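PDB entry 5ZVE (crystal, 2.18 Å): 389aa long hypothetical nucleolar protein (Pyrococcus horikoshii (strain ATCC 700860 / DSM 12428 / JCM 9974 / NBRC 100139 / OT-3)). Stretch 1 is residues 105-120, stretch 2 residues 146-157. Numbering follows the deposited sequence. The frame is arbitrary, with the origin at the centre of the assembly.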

# COMPACT_ATOMS: atom_id res chain seq x y z
N ALA A 105 10.25 3.43 -13.48
CA ALA A 105 11.31 2.42 -13.51
C ALA A 105 11.84 2.22 -14.92
O ALA A 105 11.14 2.46 -15.90
N MET A 106 13.10 1.80 -15.01
CA MET A 106 13.65 1.30 -16.26
C MET A 106 13.01 -0.03 -16.59
O MET A 106 12.45 -0.68 -15.72
N LEU A 107 13.12 -0.46 -17.85
CA LEU A 107 12.64 -1.78 -18.22
C LEU A 107 13.82 -2.73 -18.37
O LEU A 107 14.73 -2.49 -19.17
N TYR A 108 13.81 -3.80 -17.59
CA TYR A 108 14.87 -4.79 -17.65
C TYR A 108 14.42 -6.01 -18.46
O TYR A 108 13.22 -6.23 -18.64
N ALA A 109 15.39 -6.79 -18.93
CA ALA A 109 15.13 -7.87 -19.88
C ALA A 109 14.09 -8.90 -19.40
O ALA A 109 13.19 -9.24 -20.16
N PRO A 110 14.21 -9.40 -18.15
CA PRO A 110 13.15 -10.31 -17.71
C PRO A 110 11.76 -9.68 -17.69
O PRO A 110 10.76 -10.40 -17.63
N GLY A 111 11.69 -8.35 -17.72
CA GLY A 111 10.41 -7.67 -17.74
C GLY A 111 9.81 -7.59 -19.13
O GLY A 111 8.69 -7.12 -19.30
N VAL A 112 10.55 -8.06 -20.12
CA VAL A 112 10.12 -7.98 -21.51
C VAL A 112 9.38 -9.24 -21.95
O VAL A 112 9.91 -10.35 -21.86
N LEU A 113 8.15 -9.06 -22.43
CA LEU A 113 7.33 -10.17 -22.88
C LEU A 113 7.61 -10.50 -24.35
O LEU A 113 7.86 -11.65 -24.71
N LYS A 114 7.57 -9.47 -25.18
CA LYS A 114 7.86 -9.60 -26.61
C LYS A 114 8.06 -8.20 -27.18
O LYS A 114 7.78 -7.21 -26.51
N ALA A 115 8.56 -8.11 -28.41
CA ALA A 115 8.89 -6.82 -28.99
C ALA A 115 8.94 -6.84 -30.51
O ALA A 115 8.96 -7.91 -31.13
N ASP A 116 8.94 -5.65 -31.10
CA ASP A 116 9.08 -5.47 -32.53
C ASP A 116 10.48 -5.92 -32.94
O ASP A 116 11.47 -5.54 -32.31
N LYS A 117 10.57 -6.71 -34.01
CA LYS A 117 11.83 -7.33 -34.40
C LYS A 117 12.83 -6.37 -35.03
O LYS A 117 14.01 -6.69 -35.14
N ASN A 118 12.38 -5.18 -35.42
CA ASN A 118 13.26 -4.20 -36.04
C ASN A 118 14.11 -3.42 -35.03
O ASN A 118 14.96 -2.61 -35.41
N ILE A 119 13.88 -3.67 -33.75
CA ILE A 119 14.48 -2.85 -32.70
C ILE A 119 15.97 -3.13 -32.49
O ILE A 119 16.38 -4.27 -32.27
N LYS A 120 16.77 -2.07 -32.55
CA LYS A 120 18.20 -2.15 -32.28
C LYS A 120 18.59 -1.15 -31.19
O LYS A 120 17.87 -0.19 -30.93
N GLU A 146 18.68 -9.83 -28.11
CA GLU A 146 19.14 -9.88 -26.73
C GLU A 146 18.03 -9.54 -25.74
O GLU A 146 17.96 -10.10 -24.64
N MET A 147 17.17 -8.61 -26.14
CA MET A 147 16.06 -8.16 -25.31
C MET A 147 15.10 -9.31 -24.97
O MET A 147 14.61 -9.42 -23.85
N THR A 148 14.85 -10.18 -25.95
CA THR A 148 13.92 -11.30 -25.77
C THR A 148 14.60 -12.55 -25.21
O THR A 148 13.94 -13.56 -24.99
N GLU A 149 15.91 -12.49 -24.99
CA GLU A 149 16.65 -13.66 -24.54
C GLU A 149 17.38 -13.48 -23.20
O GLU A 149 17.45 -14.41 -22.40
N ALA A 150 17.93 -12.29 -22.97
CA ALA A 150 18.69 -12.02 -21.75
C ALA A 150 17.89 -12.37 -20.49
O ALA A 150 16.67 -12.27 -20.47
N THR A 151 18.61 -12.80 -19.46
CA THR A 151 18.00 -13.08 -18.17
C THR A 151 18.21 -11.92 -17.20
O THR A 151 17.58 -11.85 -16.15
N ARG A 152 19.09 -11.00 -17.58
CA ARG A 152 19.33 -9.81 -16.77
C ARG A 152 19.73 -8.64 -17.66
O ARG A 152 19.85 -8.80 -18.87
N GLY A 153 19.90 -7.46 -17.06
CA GLY A 153 20.38 -6.30 -17.79
C GLY A 153 19.31 -5.29 -18.15
O GLY A 153 18.12 -5.54 -18.01
N LEU A 154 19.75 -4.13 -18.64
CA LEU A 154 18.86 -3.04 -19.03
C LEU A 154 18.38 -3.20 -20.47
O LEU A 154 19.19 -3.27 -21.40
N ALA A 155 17.07 -3.24 -20.66
CA ALA A 155 16.49 -3.45 -21.99
C ALA A 155 16.05 -2.13 -22.62
O ALA A 155 16.37 -1.85 -23.78
N VAL A 156 15.31 -1.33 -21.87
CA VAL A 156 14.92 -0.01 -22.34
C VAL A 156 15.19 1.02 -21.25
O VAL A 156 14.70 0.89 -20.13
N GLU A 157 15.97 2.03 -21.58
CA GLU A 157 16.11 3.18 -20.71
C GLU A 157 14.88 4.05 -20.88
O GLU A 157 14.67 4.64 -21.95

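Which polar contacts join the stretches? Four hydrogen bonds, all between main-chain atoms. L107 and V156 form an antiparallel hydrogen-bonded pair, with L107 N giving to V156 O at 3.1 Å and V156 N giving to L107 O at 3.0 Å. A155 N also gives to L107 O, at 2.9 Å, so this one carbonyl accepts two neighbouring amides; that sharing belongs to a beta bulge, where the register slips by one residue and Y108 pairs with L154. Farther along, A109 N gives to G153 O at 3.1 Å. No side chain takes part in a hydrogen bond between the stretches, so the side chains contribute mainly apolar packing, with some contacts to backbone carbonyls.

Which side chains pack around the bulged strand pair? L107 (chi1 t, chi2 p) and V156 (chi1 t) send their side chains to the same face of the sheet, and L107 CB lies 4.0 Å from V156 CB. M106, with chi1 and chi2 both m, points toward stretch 2: its CB comes 3.6 Å from L154 CD1, and its SD reaches 4.1 Å from E157 CG. At Y108 and L154 the side chains diverge, each with its CA-to-CB bond directed away from the other stretch, yet they still meet. With its t, p rotamer, the end of the L154 side chain comes nearer to stretch 1, and Y108, with chi1 m, places CE1 4.1 Å from L154 CD1. The edge of the tyrosine ring also approaches the backbone, with Y108 CD1 3.3 Å from G153 O.

What do the alanines, P110 and G153 meet at the contact? A109 points toward stretch 2, and its CB sits 3.6 Å from A150 CB and 3.7 Å from R152 O, a tight fit against both a methyl group and the backbone. A155 also points inward, its CB 3.9 Å from V112 CG2. P110 runs sideways, bringing its ring atom CD to 3.6 Å from T151 O. G153 has a positive phi of 103°, and at its backbone angles a CB would be jammed against the carbonyl oxygen of R152, so the conformation itself calls for glycine.

What does the long side chain of M147 contribute? It has the largest covered area of any residue in the contact and touches V112, A115 and I119, spaced over seven residues of stretch 1. Although its CA-to-CB bond points sideways, its t, t, m conformation carries the chain past these three apolar residues, which all point toward stretch 2. M147 CG lies 3.8 Å from CG2 of V112 (chi1 t), M147 SD is 4.2 Å from A115 CB, and M147 CE is 4.1 Å from CG2 of I119 (chi1 m, chi2 t). I119 closes a type I turn begun by D116, whose OD1 accepts a hydrogen bond from N118 N at 2.8 Å, a polar contact kept within stretch 1.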

# COMPACT_ATOMS: atom_id res chain seq x y z
CB ALA A 105 10.79 1.09 -12.96
CB MET A 106 15.17 1.15 -16.16
CG MET A 106 15.90 2.38 -15.66
SD MET A 106 15.81 3.73 -16.85
CE MET A 106 14.51 4.74 -16.13
CB LEU A 107 11.83 -1.73 -19.51
CG LEU A 107 11.30 -3.08 -19.99
CD1 LEU A 107 10.40 -3.72 -18.94
CD2 LEU A 107 10.56 -2.95 -21.31
CB TYR A 108 15.31 -5.19 -16.24
CG TYR A 108 15.80 -4.00 -15.45
CD1 TYR A 108 17.10 -3.53 -15.62
CD2 TYR A 108 14.97 -3.34 -14.56
CE1 TYR A 108 17.55 -2.43 -14.91
CE2 TYR A 108 15.41 -2.24 -13.85
CZ TYR A 108 16.71 -1.79 -14.03
OH TYR A 108 17.17 -0.69 -13.33
CB ALA A 109 16.43 -8.57 -20.25
CB PRO A 110 13.58 -10.70 -16.28
CG PRO A 110 14.60 -9.70 -15.88
CD PRO A 110 15.28 -9.29 -17.15
CB VAL A 112 11.32 -7.75 -22.46
CG1 VAL A 112 10.87 -7.82 -23.92
CG2 VAL A 112 11.99 -6.42 -22.16
CB LEU A 113 5.85 -9.84 -22.67
CG LEU A 113 4.78 -10.87 -23.06
CD1 LEU A 113 4.89 -12.10 -22.17
CD2 LEU A 113 3.39 -10.26 -22.96
CB LYS A 114 6.73 -10.33 -27.33
CG LYS A 114 5.37 -9.68 -27.17
CD LYS A 114 4.26 -10.57 -27.71
CE LYS A 114 2.91 -9.89 -27.57
NZ LYS A 114 1.78 -10.78 -27.97
CB ALA A 115 10.22 -6.33 -28.44
CB ASP A 116 8.82 -4.01 -32.92
CG ASP A 116 8.80 -3.78 -34.42
OD1 ASP A 116 9.78 -4.11 -35.11
OD2 ASP A 116 7.78 -3.25 -34.91
CB LYS A 117 11.56 -8.50 -35.36
CG LYS A 117 10.46 -9.45 -34.90
CD LYS A 117 10.85 -10.89 -35.17
CE LYS A 117 9.91 -11.86 -34.47
NZ LYS A 117 8.50 -11.77 -34.96
CB ASN A 118 12.45 -3.20 -36.88
CG ASN A 118 12.14 -3.72 -38.27
OD1 ASN A 118 12.81 -4.62 -38.77
ND2 ASN A 118 11.12 -3.14 -38.90
CB ILE A 119 13.75 -3.07 -31.36
CG1 ILE A 119 12.31 -2.55 -31.46
CG2 ILE A 119 14.49 -2.38 -30.23
CD1 ILE A 119 11.52 -2.71 -30.18
CB LYS A 120 18.99 -1.90 -33.57
CG LYS A 120 18.55 -0.66 -34.33
CD LYS A 120 19.14 -0.60 -35.73
CE LYS A 120 18.78 0.71 -36.43
NZ LYS A 120 17.30 0.89 -36.58
CB GLU A 146 20.33 -8.94 -26.52
CG GLU A 146 20.94 -9.03 -25.13
CD GLU A 146 21.96 -7.95 -24.86
OE1 GLU A 146 22.19 -7.11 -25.75
OE2 GLU A 146 22.52 -7.93 -23.74
CB MET A 147 15.31 -7.04 -26.04
CG MET A 147 14.32 -6.26 -25.20
SD MET A 147 13.52 -4.96 -26.16
CE MET A 147 14.88 -3.82 -26.41
CB THR A 148 13.23 -11.68 -27.10
OG1 THR A 148 14.22 -11.81 -28.13
CG2 THR A 148 12.22 -10.63 -27.51
CB GLU A 149 17.66 -14.09 -25.61
CG GLU A 149 17.01 -14.63 -26.87
CD GLU A 149 18.00 -14.84 -27.99
OE1 GLU A 149 19.18 -14.49 -27.81
OE2 GLU A 149 17.59 -15.35 -29.05
CB ALA A 150 19.11 -10.57 -21.70
CB THR A 151 18.55 -14.38 -17.54
OG1 THR A 151 19.99 -14.35 -17.58
CG2 THR A 151 18.06 -15.59 -18.31
CB ARG A 152 20.41 -10.08 -15.72
CG ARG A 152 21.73 -10.56 -16.31
CD ARG A 152 22.81 -10.68 -15.25
NE ARG A 152 23.10 -9.40 -14.60
CZ ARG A 152 23.93 -8.48 -15.10
NH1 ARG A 152 24.55 -8.70 -16.24
NH2 ARG A 152 24.12 -7.35 -14.44
CB LEU A 154 19.56 -1.70 -18.85
CG LEU A 154 18.80 -0.43 -19.22
CD1 LEU A 154 17.48 -0.35 -18.47
CD2 LEU A 154 19.65 0.80 -18.93
CB ALA A 155 15.33 -4.42 -21.91
CB VAL A 156 13.44 0.06 -22.74
CG1 VAL A 156 13.09 1.46 -23.23
CG2 VAL A 156 13.12 -0.98 -23.81
CB GLU A 157 17.39 3.96 -21.02
CG GLU A 157 17.58 5.21 -20.18
CD GLU A 157 18.81 6.00 -20.59
OE1 GLU A 157 19.58 5.51 -21.45
OE2 GLU A 157 19.02 7.10 -20.04